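Local coordinates for protein ferulic acid esterase, AmCE1/Fae1A (Anaeromyces mucronatus, PDB 5CXX) that probably cleaves feruloyl esters as an alpha/beta-hydrolase esterase of an anaerobic fungus, and holds ferulic acid in its pocket in this crystal, at residues N8-K13 against L79-N84; S33-T38 against Y122-N127; V48-N53 against E93-L98; D203-E208 against H233-R238. All coordinates share one frame; numbering follows the deposited sequence.

Interaction 1: residues N8-K13 against L79-N84; sequences NTCPDK and LAIPTN
In the alpha/beta-hydrolase fold of this esterase, Cys10 and Lys13 of the N-terminal segment meet Ile81 and Asn84, two residues on one flank of helix 77-87. The contact is small, burying 113 Å² over both sides, and it has an apolar half and a polar half. In the apolar half Cys10 SG stands 3.9 Å from Ile81 CD1. The thiol gets there because it lies opposite the backbone N (chi1 179°), while Ile81 answers with an extended CG1 branch whose terminal methyl does the touching. In the polar half the side-chain amide of Asn84 comes beside the backbone of Lys13, with Asn84 ND2 3.3 Å from Lys13 O. The angle is too poor for a hydrogen bond, and the amide spends its N-H groups just beyond the segment, on the carbonyl oxygens of Tyr14 and Thr16. Its OD1 is bonded to Tyr23 OH. Three bonds thus fix the rotation of this buried amide and tie the short helix 12-15 to the longer one. Lys13 presents its carbonyl here, and its extended aliphatic chain leads away from the helix. Pro82 interrupts the helical bonding and kinks helix 77-87 between the two contact residues; the turn is regular again at Asn84, whose N donates to Ala80 O at 2.9 Å. Helix 255-266 packs beside both segments, with Ser259 and Tyr263 against Cys10 and Phe262 against Pro82, so Cys10 lies between helices 77-87 and 255-266.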
loop_
_atom_site.group_PDB
_atom_site.type_symbol
_atom_site.label_atom_id
_atom_site.label_comp_id
_atom_site.label_asym_id
_atom_site.label_seq_id
_atom_site.Cartn_x
_atom_site.Cartn_y
_atom_site.Cartn_z
ATOM N N ASN A 8 -12.224 -3.003 13.801
ATOM C CA ASN A 8 -11.033 -3.853 13.886
ATOM C C ASN A 8 -11.127 -5.107 13.046
ATOM O O ASN A 8 -10.224 -5.909 13.092
ATOM C CB ASN A 8 -10.703 -4.214 15.328
ATOM C CG ASN A 8 -11.776 -4.967 16.027
ATOM O OD1 ASN A 8 -12.767 -5.386 15.420
ATOM N ND2 ASN A 8 -11.575 -5.191 17.330
ATOM N N THR A 9 -12.198 -5.241 12.287
ATOM C CA THR A 9 -12.286 -6.302 11.274
ATOM C C THR A 9 -13.030 -5.799 10.048
ATOM O O THR A 9 -13.729 -4.781 10.082
ATOM C CB THR A 9 -13.031 -7.557 11.779
ATOM O OG1 THR A 9 -14.416 -7.226 11.934
ATOM C CG2 THR A 9 -12.406 -8.089 13.114
ATOM N N CYS A 10 -12.855 -6.525 8.925
ATOM C CA CYS A 10 -13.619 -6.220 7.738
ATOM C C CYS A 10 -14.827 -7.185 7.703
ATOM O O CYS A 10 -14.632 -8.393 7.656
ATOM C CB CYS A 10 -12.740 -6.448 6.486
ATOM S SG CYS A 10 -13.702 -6.089 4.939
ATOM N N PRO A 11 -16.046 -6.668 7.714
ATOM C CA PRO A 11 -17.202 -7.566 7.619
ATOM C C PRO A 11 -17.126 -8.398 6.358
ATOM O O PRO A 11 -16.676 -7.934 5.287
ATOM C CB PRO A 11 -18.405 -6.624 7.567
ATOM C CG PRO A 11 -17.914 -5.354 8.202
ATOM C CD PRO A 11 -16.434 -5.253 7.815
ATOM N N ASP A 12 -17.562 -9.651 6.455
ATOM C CA ASP A 12 -17.464 -10.494 5.275
ATOM C C ASP A 12 -18.136 -9.900 4.060
ATOM O O ASP A 12 -17.656 -10.063 2.944
ATOM C CB ASP A 12 -18.053 -11.887 5.562
ATOM C CG ASP A 12 -17.138 -12.736 6.452
ATOM O OD1 ASP A 12 -15.916 -12.441 6.565
ATOM O OD2 ASP A 12 -17.641 -13.708 7.046
ATOM N N LYS A 13 -19.256 -9.199 4.229
ATOM C CA LYS A 13 -19.932 -8.722 3.059
ATOM C C LYS A 13 -19.200 -7.621 2.275
ATOM O O LYS A 13 -19.534 -7.384 1.108
ATOM C CB LYS A 13 -21.338 -8.252 3.405
ATOM C CG LYS A 13 -21.350 -7.048 4.278
ATOM C CD LYS A 13 -22.802 -6.595 4.590
ATOM C CE LYS A 13 -22.789 -5.482 5.617
ATOM N NZ LYS A 13 -24.169 -4.920 5.845
ATOM N N LEU A 79 -10.387 -6.452 -4.919
ATOM C CA LEU A 79 -11.399 -6.024 -5.903
ATOM C C LEU A 79 -12.750 -5.742 -5.276
ATOM O O LEU A 79 -13.506 -4.926 -5.824
ATOM C CB LEU A 79 -11.598 -7.119 -6.983
ATOM C CG LEU A 79 -10.379 -7.407 -7.845
ATOM C CD1 LEU A 79 -10.670 -8.637 -8.753
ATOM C CD2 LEU A 79 -9.987 -6.164 -8.683
ATOM N N ALA A 80 -13.107 -6.415 -4.185
ATOM C CA ALA A 80 -14.500 -6.267 -3.698
ATOM C C ALA A 80 -14.693 -5.037 -2.822
ATOM O O ALA A 80 -15.745 -4.396 -2.890
ATOM C CB ALA A 80 -14.944 -7.511 -2.915
ATOM N N ILE A 81 -13.720 -4.728 -1.979
ATOM C CA ILE A 81 -13.932 -3.672 -0.979
ATOM C C ILE A 81 -14.243 -2.285 -1.571
ATOM O O ILE A 81 -15.235 -1.648 -1.143
ATOM C CB ILE A 81 -12.692 -3.603 -0.027
ATOM C CG1 ILE A 81 -12.814 -4.734 1.025
ATOM C CG2 ILE A 81 -12.592 -2.203 0.663
ATOM C CD1 ILE A 81 -11.520 -4.908 1.909
ATOM N N PRO A 82 -13.460 -1.822 -2.572
ATOM C CA PRO A 82 -13.791 -0.445 -3.031
ATOM C C PRO A 82 -15.140 -0.382 -3.735
ATOM O O PRO A 82 -15.873 0.602 -3.528
ATOM C CB PRO A 82 -12.646 -0.098 -4.004
ATOM C CG PRO A 82 -11.480 -1.005 -3.541
ATOM C CD PRO A 82 -12.162 -2.326 -3.114
ATOM N N THR A 83 -15.516 -1.414 -4.495
ATOM C CA THR A 83 -16.859 -1.446 -5.123
ATOM C C THR A 83 -17.976 -1.536 -4.100
ATOM O O THR A 83 -18.981 -0.849 -4.183
ATOM C CB THR A 83 -16.921 -2.637 -6.126
ATOM O OG1 THR A 83 -16.100 -2.278 -7.227
ATOM C CG2 THR A 83 -18.376 -2.906 -6.610
ATOM N N ASN A 84 -17.791 -2.407 -3.118
ATOM C CA ASN A 84 -18.846 -2.612 -2.137
ATOM C C ASN A 84 -19.020 -1.355 -1.288
ATOM O O ASN A 84 -20.154 -1.037 -0.910
ATOM C CB ASN A 84 -18.536 -3.839 -1.266
ATOM C CG ASN A 84 -18.784 -5.148 -2.032
ATOM O OD1 ASN A 84 -19.617 -5.180 -2.973
ATOM N ND2 ASN A 84 -18.115 -6.229 -1.622
#

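Interaction 2: residues S33-T38 against Y122-N127; sequences SKVTET and YDNFIN
With chi1 at 166°, Val35 sets CG1 opposite its own backbone N and CG2 opposite its carbonyl carbon, which turns CG1 onto Asn124 and both methyls onto Asn127. Val35 sits at the tip of the beta-hairpin formed by strands 26-33 and 38-45, and the asparagines lie where helix 116-123 gives way to helix 125-140. CG1 comes 3.4 Å from Asn124 ND2, the two side chains sliding past each other in opposite directions. CG2 reaches the helix backbone, 3.7 Å from Asn127 O, and the Val35 and Asn127 side chains cross at about a right angle, with CB of Asn127 4.1 Å from either Val35 methyl. Trimming Val35 to an alanine would remove both methyls and is likely to leave a gap between the hairpin tip and the helix junction, baring the Asn127 CB. The tip itself is shaped by an ST turn and ST motif, in which Ser33 OG accepts from the backbone N of Val35 and of Thr36, and by a G1 beta bulge in which Glu37 and Thr38 face Ser33 through weak bonds to its O. Ala103 O takes an N-H of the Asn124 amide and Lys105 NZ bonds to its OD1. This OD1 also receives Asn127 ND2 at 2.9 Å (N-H...O 161°), the donor standing 41° above the carbonyl plane of Asn124.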
loop_
_atom_site.group_PDB
_atom_site.type_symbol
_atom_site.label_atom_id
_atom_site.label_comp_id
_atom_site.label_asym_id
_atom_site.label_seq_id
_atom_site.Cartn_x
_atom_site.Cartn_y
_atom_site.Cartn_z
ATOM N N SER A 33 11.025 0.056 -17.703
ATOM C CA SER A 33 11.509 0.892 -16.569
ATOM C C SER A 33 12.979 1.275 -16.763
ATOM O O SER A 33 13.869 0.423 -16.777
ATOM C CB SER A 33 11.386 0.092 -15.267
ATOM O OG SER A 33 12.158 0.791 -14.250
ATOM N N LYS A 34 13.213 2.590 -16.864
ATOM C CA LYS A 34 14.590 3.069 -16.831
ATOM C C LYS A 34 15.280 2.868 -15.454
ATOM O O LYS A 34 16.499 3.043 -15.381
ATOM C CB LYS A 34 14.678 4.551 -17.232
ATOM C CG LYS A 34 13.925 5.452 -16.283
ATOM C CD LYS A 34 13.927 6.912 -16.851
ATOM C CE LYS A 34 13.141 7.817 -15.887
ATOM N NZ LYS A 34 12.960 9.159 -16.553
ATOM N N VAL A 35 14.495 2.591 -14.409
ATOM C CA VAL A 35 15.060 2.406 -13.076
ATOM C C VAL A 35 15.677 1.006 -12.959
ATOM O O VAL A 35 16.843 0.864 -12.548
ATOM C CB VAL A 35 13.976 2.655 -12.023
ATOM C CG1 VAL A 35 14.437 2.141 -10.670
ATOM C CG2 VAL A 35 13.633 4.145 -11.944
ATOM N N THR A 36 14.919 0.003 -13.354
ATOM C CA THR A 36 15.476 -1.392 -13.369
ATOM C C THR A 36 16.205 -1.729 -14.665
ATOM O O THR A 36 16.931 -2.725 -14.759
ATOM C CB THR A 36 14.367 -2.444 -13.179
ATOM O OG1 THR A 36 13.427 -2.328 -14.264
ATOM C CG2 THR A 36 13.603 -2.188 -11.833
ATOM N N GLU A 37 16.043 -0.887 -15.666
ATOM C CA GLU A 37 16.524 -1.127 -17.053
ATOM C C GLU A 37 15.979 -2.436 -17.608
ATOM O O GLU A 37 16.647 -3.112 -18.386
ATOM C CB GLU A 37 18.056 -1.063 -17.147
ATOM C CG GLU A 37 18.551 0.308 -16.624
ATOM C CD GLU A 37 20.035 0.546 -16.822
ATOM O OE1 GLU A 37 20.682 -0.095 -17.671
ATOM O OE2 GLU A 37 20.610 1.374 -16.066
ATOM N N THR A 38 14.722 -2.726 -17.283
ATOM C CA THR A 38 14.060 -3.913 -17.804
ATOM C C THR A 38 12.585 -3.634 -18.048
ATOM O O THR A 38 12.041 -2.661 -17.547
ATOM C CB THR A 38 14.150 -5.094 -16.818
ATOM O OG1 THR A 38 13.505 -4.721 -15.610
ATOM C CG2 THR A 38 15.605 -5.469 -16.539
ATOM N N TYR A 122 13.211 -3.578 -2.876
ATOM C CA TYR A 122 11.982 -2.968 -2.426
ATOM C C TYR A 122 12.209 -1.495 -2.085
ATOM O O TYR A 122 11.359 -0.623 -2.363
ATOM C CB TYR A 122 11.398 -3.730 -1.157
ATOM C CG TYR A 122 10.835 -5.072 -1.574
ATOM C CD1 TYR A 122 11.685 -6.156 -1.830
ATOM C CD2 TYR A 122 9.420 -5.228 -1.706
ATOM C CE1 TYR A 122 11.129 -7.397 -2.274
ATOM C CE2 TYR A 122 8.879 -6.473 -2.124
ATOM C CZ TYR A 122 9.731 -7.493 -2.424
ATOM O OH TYR A 122 9.201 -8.724 -2.852
ATOM N N ASP A 123 13.350 -1.223 -1.447
ATOM C CA ASP A 123 13.669 0.188 -1.149
ATOM C C ASP A 123 13.725 1.006 -2.422
ATOM O O ASP A 123 13.288 2.176 -2.466
ATOM C CB ASP A 123 15.020 0.321 -0.427
ATOM C CG ASP A 123 15.094 -0.485 0.873
ATOM O OD1 ASP A 123 13.996 -0.732 1.436
ATOM O OD2 ASP A 123 16.224 -0.799 1.290
ATOM N N ASN A 124 14.224 0.412 -3.510
ATOM C CA ASN A 124 14.387 1.149 -4.740
ATOM C C ASN A 124 13.072 1.429 -5.437
ATOM O O ASN A 124 13.025 2.203 -6.414
ATOM C CB ASN A 124 15.339 0.348 -5.693
ATOM C CG ASN A 124 15.935 1.227 -6.748
ATOM O OD1 ASN A 124 16.411 2.346 -6.448
ATOM N ND2 ASN A 124 16.012 0.709 -7.979
ATOM N N PHE A 125 11.995 0.818 -4.953
ATOM C CA PHE A 125 10.684 1.040 -5.516
ATOM C C PHE A 125 10.259 2.519 -5.414
ATOM O O PHE A 125 9.473 2.960 -6.259
ATOM C CB PHE A 125 9.620 0.147 -4.824
ATOM C CG PHE A 125 8.281 0.243 -5.536
ATOM C CD1 PHE A 125 8.121 -0.350 -6.794
ATOM C CD2 PHE A 125 7.227 0.964 -4.992
ATOM C CE1 PHE A 125 6.928 -0.196 -7.506
ATOM C CE2 PHE A 125 6.058 1.102 -5.672
ATOM C CZ PHE A 125 5.873 0.507 -6.938
ATOM N N ILE A 126 10.830 3.270 -4.470
ATOM C CA ILE A 126 10.519 4.714 -4.455
ATOM C C ILE A 126 10.881 5.359 -5.799
ATOM O O ILE A 126 10.127 6.167 -6.329
ATOM C CB ILE A 126 11.219 5.420 -3.279
ATOM C CG1 ILE A 126 10.750 6.893 -3.191
ATOM C CG2 ILE A 126 12.777 5.408 -3.442
ATOM C CD1 ILE A 126 11.205 7.523 -1.829
ATOM N N ASN A 127 11.957 4.922 -6.437
ATOM C CA ASN A 127 12.347 5.451 -7.716
ATOM C C ASN A 127 11.461 4.901 -8.866
ATOM O O ASN A 127 11.053 5.657 -9.757
ATOM C CB ASN A 127 13.843 5.139 -7.993
ATOM C CG ASN A 127 14.722 5.830 -6.968
ATOM O OD1 ASN A 127 14.538 7.039 -6.775
ATOM N ND2 ASN A 127 15.571 5.096 -6.236
#

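Interaction 3: residues V48-N53 against E93-L98; sequences VGYDEN and EMIIVL
Glu93, whose carboxylate comes up to the backbone of Val48, opens the segment that runs into strand 95-99 of the central alpha/beta-hydrolase sheet. This strand completes a beta-alpha-beta crossover from strand 58-62 through helix 77-87, and loop 48-53, between strands 38-45 and 58-62, lies beside its start. The Glu93 side chain leaves the backbone toward the loop and, extended beyond CG, brings OE2 to 3.9 Å from Val48 O; since both are acceptor oxygens, this is proximity rather than bonding. Met94 packs on Val59. Ile95 makes the apolar half of the contact. Its CG1 branch continues outward with chi2 at 169° and places the terminal CD1 methyl 4.3 Å from Tyr50 CE1, approaching the ring obliquely. Two outside partners hold the Tyr50 side chain: its hydroxyl accepts from Ser142 N, and its ring meets that of Tyr56. Beyond Ile95 the chain leaves the loop, and Ile96 and Val97 bond through their backbones to Ile45 of antiparallel strand 38-45 and to Val59 and Tyr61 of parallel strand 58-62. With 84 Å² buried in all, the loop rests lightly on the strand, and Tyr56 and Ser142 also bond to its backbone. Gly49 has a positive phi of 75°, a conformation that favours glycine, and further on an Asx turn closes as Asn53 N donates to Asp51 OD1 at 2.9 Å, from above the carboxylate plane.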
loop_
_atom_site.group_PDB
_atom_site.type_symbol
_atom_site.label_atom_id
_atom_site.label_comp_id
_atom_site.label_asym_id
_atom_site.label_seq_id
_atom_site.Cartn_x
_atom_site.Cartn_y
_atom_site.Cartn_z
ATOM N N VAL A 48 -15.394 0.170 -12.672
ATOM C CA VAL A 48 -16.540 -0.228 -13.471
ATOM C C VAL A 48 -17.062 1.003 -14.197
ATOM O O VAL A 48 -17.258 2.042 -13.553
ATOM C CB VAL A 48 -17.626 -0.828 -12.567
ATOM C CG1 VAL A 48 -18.919 -1.025 -13.336
ATOM C CG2 VAL A 48 -17.124 -2.159 -11.981
ATOM N N GLY A 49 -17.316 0.897 -15.513
ATOM C CA GLY A 49 -17.835 2.046 -16.240
ATOM C C GLY A 49 -16.819 3.129 -16.533
ATOM O O GLY A 49 -17.197 4.240 -16.887
ATOM N N TYR A 50 -15.540 2.808 -16.402
ATOM C CA TYR A 50 -14.432 3.741 -16.713
ATOM C C TYR A 50 -14.723 4.500 -17.985
ATOM O O TYR A 50 -15.025 3.895 -19.020
ATOM C CB TYR A 50 -13.110 2.994 -16.884
ATOM C CG TYR A 50 -11.935 3.842 -17.344
ATOM C CD1 TYR A 50 -11.216 4.656 -16.438
ATOM C CD2 TYR A 50 -11.472 3.748 -18.661
ATOM C CE1 TYR A 50 -10.103 5.407 -16.864
ATOM C CE2 TYR A 50 -10.350 4.477 -19.098
ATOM C CZ TYR A 50 -9.673 5.309 -18.177
ATOM O OH TYR A 50 -8.558 5.997 -18.636
ATOM N N ASP A 51 -14.658 5.825 -17.880
ATOM C CA ASP A 51 -15.000 6.752 -18.968
ATOM C C ASP A 51 -13.800 7.664 -19.151
ATOM O O ASP A 51 -13.414 8.360 -18.210
ATOM C CB ASP A 51 -16.222 7.526 -18.573
ATOM C CG ASP A 51 -16.651 8.539 -19.613
ATOM O OD1 ASP A 51 -15.883 8.836 -20.549
ATOM O OD2 ASP A 51 -17.779 9.048 -19.476
ATOM N N GLU A 52 -13.137 7.576 -20.296
ATOM C CA GLU A 52 -11.926 8.365 -20.552
ATOM C C GLU A 52 -12.135 9.852 -20.470
ATOM O O GLU A 52 -11.170 10.605 -20.394
ATOM C CB GLU A 52 -11.375 8.050 -21.928
ATOM C CG GLU A 52 -10.259 7.077 -21.881
ATOM C CD GLU A 52 -9.893 6.586 -23.264
ATOM O OE1 GLU A 52 -10.583 6.991 -24.240
ATOM O OE2 GLU A 52 -8.910 5.807 -23.357
ATOM N N ASN A 53 -13.385 10.272 -20.573
ATOM C CA ASN A 53 -13.729 11.680 -20.451
ATOM C C ASN A 53 -13.944 12.126 -19.004
ATOM O O ASN A 53 -14.260 13.299 -18.771
ATOM C CB ASN A 53 -14.985 11.994 -21.254
ATOM C CG ASN A 53 -14.796 11.743 -22.728
ATOM O OD1 ASN A 53 -13.729 12.025 -23.293
ATOM N ND2 ASN A 53 -15.819 11.177 -23.358
ATOM N N GLU A 93 -15.115 6.415 -6.696
ATOM C CA GLU A 93 -14.589 5.650 -7.849
ATOM C C GLU A 93 -13.100 5.863 -8.007
ATOM O O GLU A 93 -12.613 6.971 -7.839
ATOM C CB GLU A 93 -15.267 6.079 -9.154
ATOM C CG GLU A 93 -16.716 5.777 -9.216
ATOM C CD GLU A 93 -17.249 5.957 -10.626
ATOM O OE1 GLU A 93 -16.969 7.006 -11.232
ATOM O OE2 GLU A 93 -17.928 5.048 -11.125
ATOM N N MET A 94 -12.360 4.803 -8.288
ATOM C CA MET A 94 -10.926 4.975 -8.343
ATOM C C MET A 94 -10.310 3.949 -9.278
ATOM O O MET A 94 -10.932 2.968 -9.619
ATOM C CB MET A 94 -10.277 4.806 -6.917
ATOM C CG MET A 94 -10.586 3.426 -6.334
ATOM S SD MET A 94 -9.946 3.219 -4.636
ATOM C CE MET A 94 -11.127 4.256 -3.796
ATOM N N ILE A 95 -9.050 4.210 -9.652
ATOM C CA ILE A 95 -8.194 3.241 -10.367
ATOM C C ILE A 95 -7.276 2.571 -9.343
ATOM O O ILE A 95 -6.718 3.281 -8.485
ATOM C CB ILE A 95 -7.349 3.984 -11.410
ATOM C CG1 ILE A 95 -8.274 4.544 -12.554
ATOM C CG2 ILE A 95 -6.286 3.051 -11.984
ATOM C CD1 ILE A 95 -7.503 5.505 -13.458
ATOM N N ILE A 96 -7.135 1.252 -9.395
ATOM C CA ILE A 96 -6.237 0.546 -8.479
ATOM C C ILE A 96 -5.082 -0.025 -9.306
ATOM O O ILE A 96 -5.300 -0.661 -10.358
ATOM C CB ILE A 96 -6.983 -0.624 -7.789
ATOM C CG1 ILE A 96 -8.201 -0.113 -6.979
ATOM C CG2 ILE A 96 -5.977 -1.415 -6.821
ATOM C CD1 ILE A 96 -9.063 -1.347 -6.608
ATOM N N VAL A 97 -3.853 0.245 -8.866
ATOM C CA VAL A 97 -2.649 -0.283 -9.539
ATOM C C VAL A 97 -1.923 -1.225 -8.589
ATOM O O VAL A 97 -1.646 -0.861 -7.446
ATOM C CB VAL A 97 -1.728 0.884 -9.980
ATOM C CG1 VAL A 97 -0.389 0.344 -10.628
ATOM C CG2 VAL A 97 -2.479 1.830 -10.984
ATOM N N LEU A 98 -1.617 -2.425 -9.067
ATOM C CA LEU A 98 -0.832 -3.418 -8.276
ATOM C C LEU A 98 0.526 -3.565 -8.956
ATOM O O LEU A 98 0.673 -4.277 -9.973
ATOM C CB LEU A 98 -1.514 -4.783 -8.214
ATOM C CG LEU A 98 -3.001 -4.785 -7.855
ATOM C CD1 LEU A 98 -3.507 -6.250 -7.777
ATOM C CD2 LEU A 98 -3.211 -4.026 -6.525
#

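Interaction 4: residues D203-E208 against H233-R238; sequences DEFRAE and HEILTR
Leu236 covers one face of the Phe205 ring and Ile235 flanks it, joining the loop before strand 213-219 to helix 228-238 of the alpha/beta-hydrolase fold. Phe205 holds CG anti to the backbone N (chi1 -170°), which carries the ring out to the helix beneath the Leu236 methyl. Leu236 CD2 makes a CH-pi contact over that face, 3.9 Å from the Phe205 ring centroid and only 6° off its normal. Ile235 CG2 comes in obliquely, 3.8 Å from Phe205 CD2, and also touches CB. A serine in place of Phe205 would lack the ring and would probably leave the Leu236 methyl without its aromatic face and open a gap beside Ile235. Beyond this shell, Tyr167 of helix 157-168 meets the Phe205 ring edge-to-face, and Asn239 ND2 donates to Phe205 O. The residue is the centre of an inverse gamma turn, with a weak bond of 2.9 Å from Arg206 N to Glu204 O. Arg206 steadies the same bend: its NE reaches Asp203 O at 3.0 Å, nearly in the guanidinium plane. On the helix, Thr237 N grips His233 O from one face of its plane; from the opposite face Thr237 OG1 lies 2.7 Å from His233 O.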
loop_
_atom_site.group_PDB
_atom_site.type_symbol
_atom_site.label_atom_id
_atom_site.label_comp_id
_atom_site.label_asym_id
_atom_site.label_seq_id
_atom_site.Cartn_x
_atom_site.Cartn_y
_atom_site.Cartn_z
ATOM N N ASP A 203 13.877 9.718 14.621
ATOM C CA ASP A 203 13.528 11.159 14.588
ATOM C C ASP A 203 13.237 11.645 13.187
ATOM O O ASP A 203 12.528 12.654 13.019
ATOM C CB ASP A 203 14.654 12.001 15.220
ATOM C CG ASP A 203 14.580 11.996 16.707
ATOM O OD1 ASP A 203 13.520 11.657 17.287
ATOM O OD2 ASP A 203 15.598 12.337 17.329
ATOM N N GLU A 204 13.759 10.945 12.179
ATOM C CA GLU A 204 13.538 11.310 10.776
ATOM C C GLU A 204 12.243 10.746 10.227
ATOM O O GLU A 204 11.884 11.068 9.074
ATOM C CB GLU A 204 14.694 10.824 9.909
ATOM C CG GLU A 204 15.932 11.694 10.127
ATOM C CD GLU A 204 17.256 11.001 9.724
ATOM O OE1 GLU A 204 17.238 9.873 9.162
ATOM O OE2 GLU A 204 18.289 11.612 10.016
ATOM N N PHE A 205 11.538 9.916 11.011
ATOM C CA PHE A 205 10.317 9.245 10.484
ATOM C C PHE A 205 9.155 10.231 10.688
ATOM O O PHE A 205 8.407 10.165 11.685
ATOM C CB PHE A 205 10.107 7.926 11.210
ATOM C CG PHE A 205 9.043 7.037 10.608
ATOM C CD1 PHE A 205 8.437 7.328 9.397
ATOM C CD2 PHE A 205 8.717 5.879 11.281
ATOM C CE1 PHE A 205 7.473 6.422 8.875
ATOM C CE2 PHE A 205 7.768 4.970 10.767
ATOM C CZ PHE A 205 7.132 5.282 9.559
ATOM N N ARG A 206 9.060 11.199 9.784
ATOM C CA ARG A 206 8.113 12.324 9.882
ATOM C C ARG A 206 8.046 12.984 8.487
ATOM O O ARG A 206 8.881 12.703 7.605
ATOM C CB ARG A 206 8.543 13.331 10.965
ATOM C CG ARG A 206 9.904 13.967 10.667
ATOM C CD ARG A 206 10.239 15.102 11.610
ATOM N NE ARG A 206 10.313 14.696 12.992
ATOM C CZ ARG A 206 9.491 15.164 13.947
ATOM N NH1 ARG A 206 8.482 15.987 13.624
ATOM N NH2 ARG A 206 9.655 14.783 15.198
ATOM N N ALA A 207 7.083 13.860 8.292
ATOM C CA ALA A 207 6.898 14.542 7.011
ATOM C C ALA A 207 6.745 15.996 7.288
ATOM O O ALA A 207 6.146 16.358 8.302
ATOM C CB ALA A 207 5.659 14.032 6.366
ATOM N N GLU A 208 7.224 16.831 6.386
ATOM C CA GLU A 208 6.948 18.235 6.540
ATOM C C GLU A 208 5.459 18.442 6.247
ATOM O O GLU A 208 4.758 18.767 7.225
ATOM C CB GLU A 208 7.858 19.068 5.653
ATOM C CG GLU A 208 8.084 20.423 6.207
ATOM C CD GLU A 208 9.196 21.133 5.499
ATOM O OE1 GLU A 208 10.029 20.459 4.840
ATOM O OE2 GLU A 208 9.264 22.351 5.549
ATOM N N HIS A 233 3.837 2.829 15.060
ATOM C CA HIS A 233 2.804 3.663 15.720
ATOM C C HIS A 233 3.431 4.509 16.816
ATOM O O HIS A 233 3.137 5.710 16.967
ATOM C CB HIS A 233 1.681 2.754 16.257
ATOM C CG HIS A 233 0.855 3.393 17.313
ATOM N ND1 HIS A 233 0.071 4.507 17.076
ATOM C CD2 HIS A 233 0.730 3.114 18.642
ATOM C CE1 HIS A 233 -0.520 4.860 18.208
ATOM N NE2 HIS A 233 -0.151 4.026 19.170
ATOM N N GLU A 234 4.267 3.874 17.601
ATOM C CA GLU A 234 4.863 4.580 18.731
ATOM C C GLU A 234 5.811 5.713 18.293
ATOM O O GLU A 234 5.818 6.779 18.882
ATOM C CB GLU A 234 5.562 3.570 19.636
ATOM C CG GLU A 234 4.496 2.735 20.361
ATOM C CD GLU A 234 5.034 1.542 21.159
ATOM O OE1 GLU A 234 4.224 0.828 21.788
ATOM O OE2 GLU A 234 6.252 1.311 21.154
ATOM N N ILE A 235 6.623 5.460 17.267
ATOM C CA ILE A 235 7.557 6.462 16.783
ATOM C C ILE A 235 6.797 7.632 16.146
ATOM O O ILE A 235 7.078 8.750 16.461
ATOM C CB ILE A 235 8.500 5.801 15.699
ATOM C CG1 ILE A 235 9.436 4.802 16.392
ATOM C CG2 ILE A 235 9.298 6.900 14.919
ATOM C CD1 ILE A 235 10.032 3.701 15.421
ATOM N N LEU A 236 5.782 7.336 15.329
ATOM C CA LEU A 236 4.985 8.402 14.675
ATOM C C LEU A 236 4.318 9.245 15.746
ATOM O O LEU A 236 4.256 10.495 15.653
ATOM C CB LEU A 236 3.937 7.810 13.747
ATOM C CG LEU A 236 4.649 7.201 12.511
ATOM C CD1 LEU A 236 3.571 6.528 11.650
ATOM C CD2 LEU A 236 5.301 8.311 11.635
ATOM N N THR A 237 3.818 8.579 16.793
ATOM C CA THR A 237 3.165 9.302 17.890
ATOM C C THR A 237 4.158 10.222 18.596
ATOM O O THR A 237 3.875 11.390 18.873
ATOM C CB THR A 237 2.565 8.304 18.944
ATOM O OG1 THR A 237 1.592 7.499 18.288
ATOM C CG2 THR A 237 1.867 9.059 20.082
ATOM N N ARG A 238 5.330 9.702 18.917
ATOM C CA ARG A 238 6.421 10.503 19.558
ATOM C C ARG A 238 6.768 11.718 18.669
ATOM O O ARG A 238 7.104 12.833 19.191
ATOM C CB ARG A 238 7.677 9.616 19.705
ATOM C CG ARG A 238 8.450 9.461 20.967
ATOM C CD ARG A 238 9.474 8.226 20.774
ATOM N NE ARG A 238 8.958 7.044 21.484
ATOM C CZ ARG A 238 9.111 5.788 21.073
ATOM N NH1 ARG A 238 9.784 5.564 19.948
ATOM N NH2 ARG A 238 8.577 4.752 21.756
#

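In the fold
The four contacts are spread around and within the central mixed sheet, interaction 3 on its strand 95-99. Interactions 1 and 3 are neighbours, their centres 18 Å apart, and touch where Pro82 CG of helix 77-87 packs 3.9 Å from Ile96 CD1 of strand 95-99. Interaction 2 lies across the chain's centre from interaction 1, about 32 Å between centres, and interaction 4 likewise from interaction 3, about 33 Å. Along the sequence, interactions 1 and 2 alternate, as do 1 and 3; interaction 3 falls wholly between the segments of 2; interaction 4 comes last. The Asn124 and Phe205 side chains lie about 14 and 13 Å from the ferulic acid, packing away from the ligand.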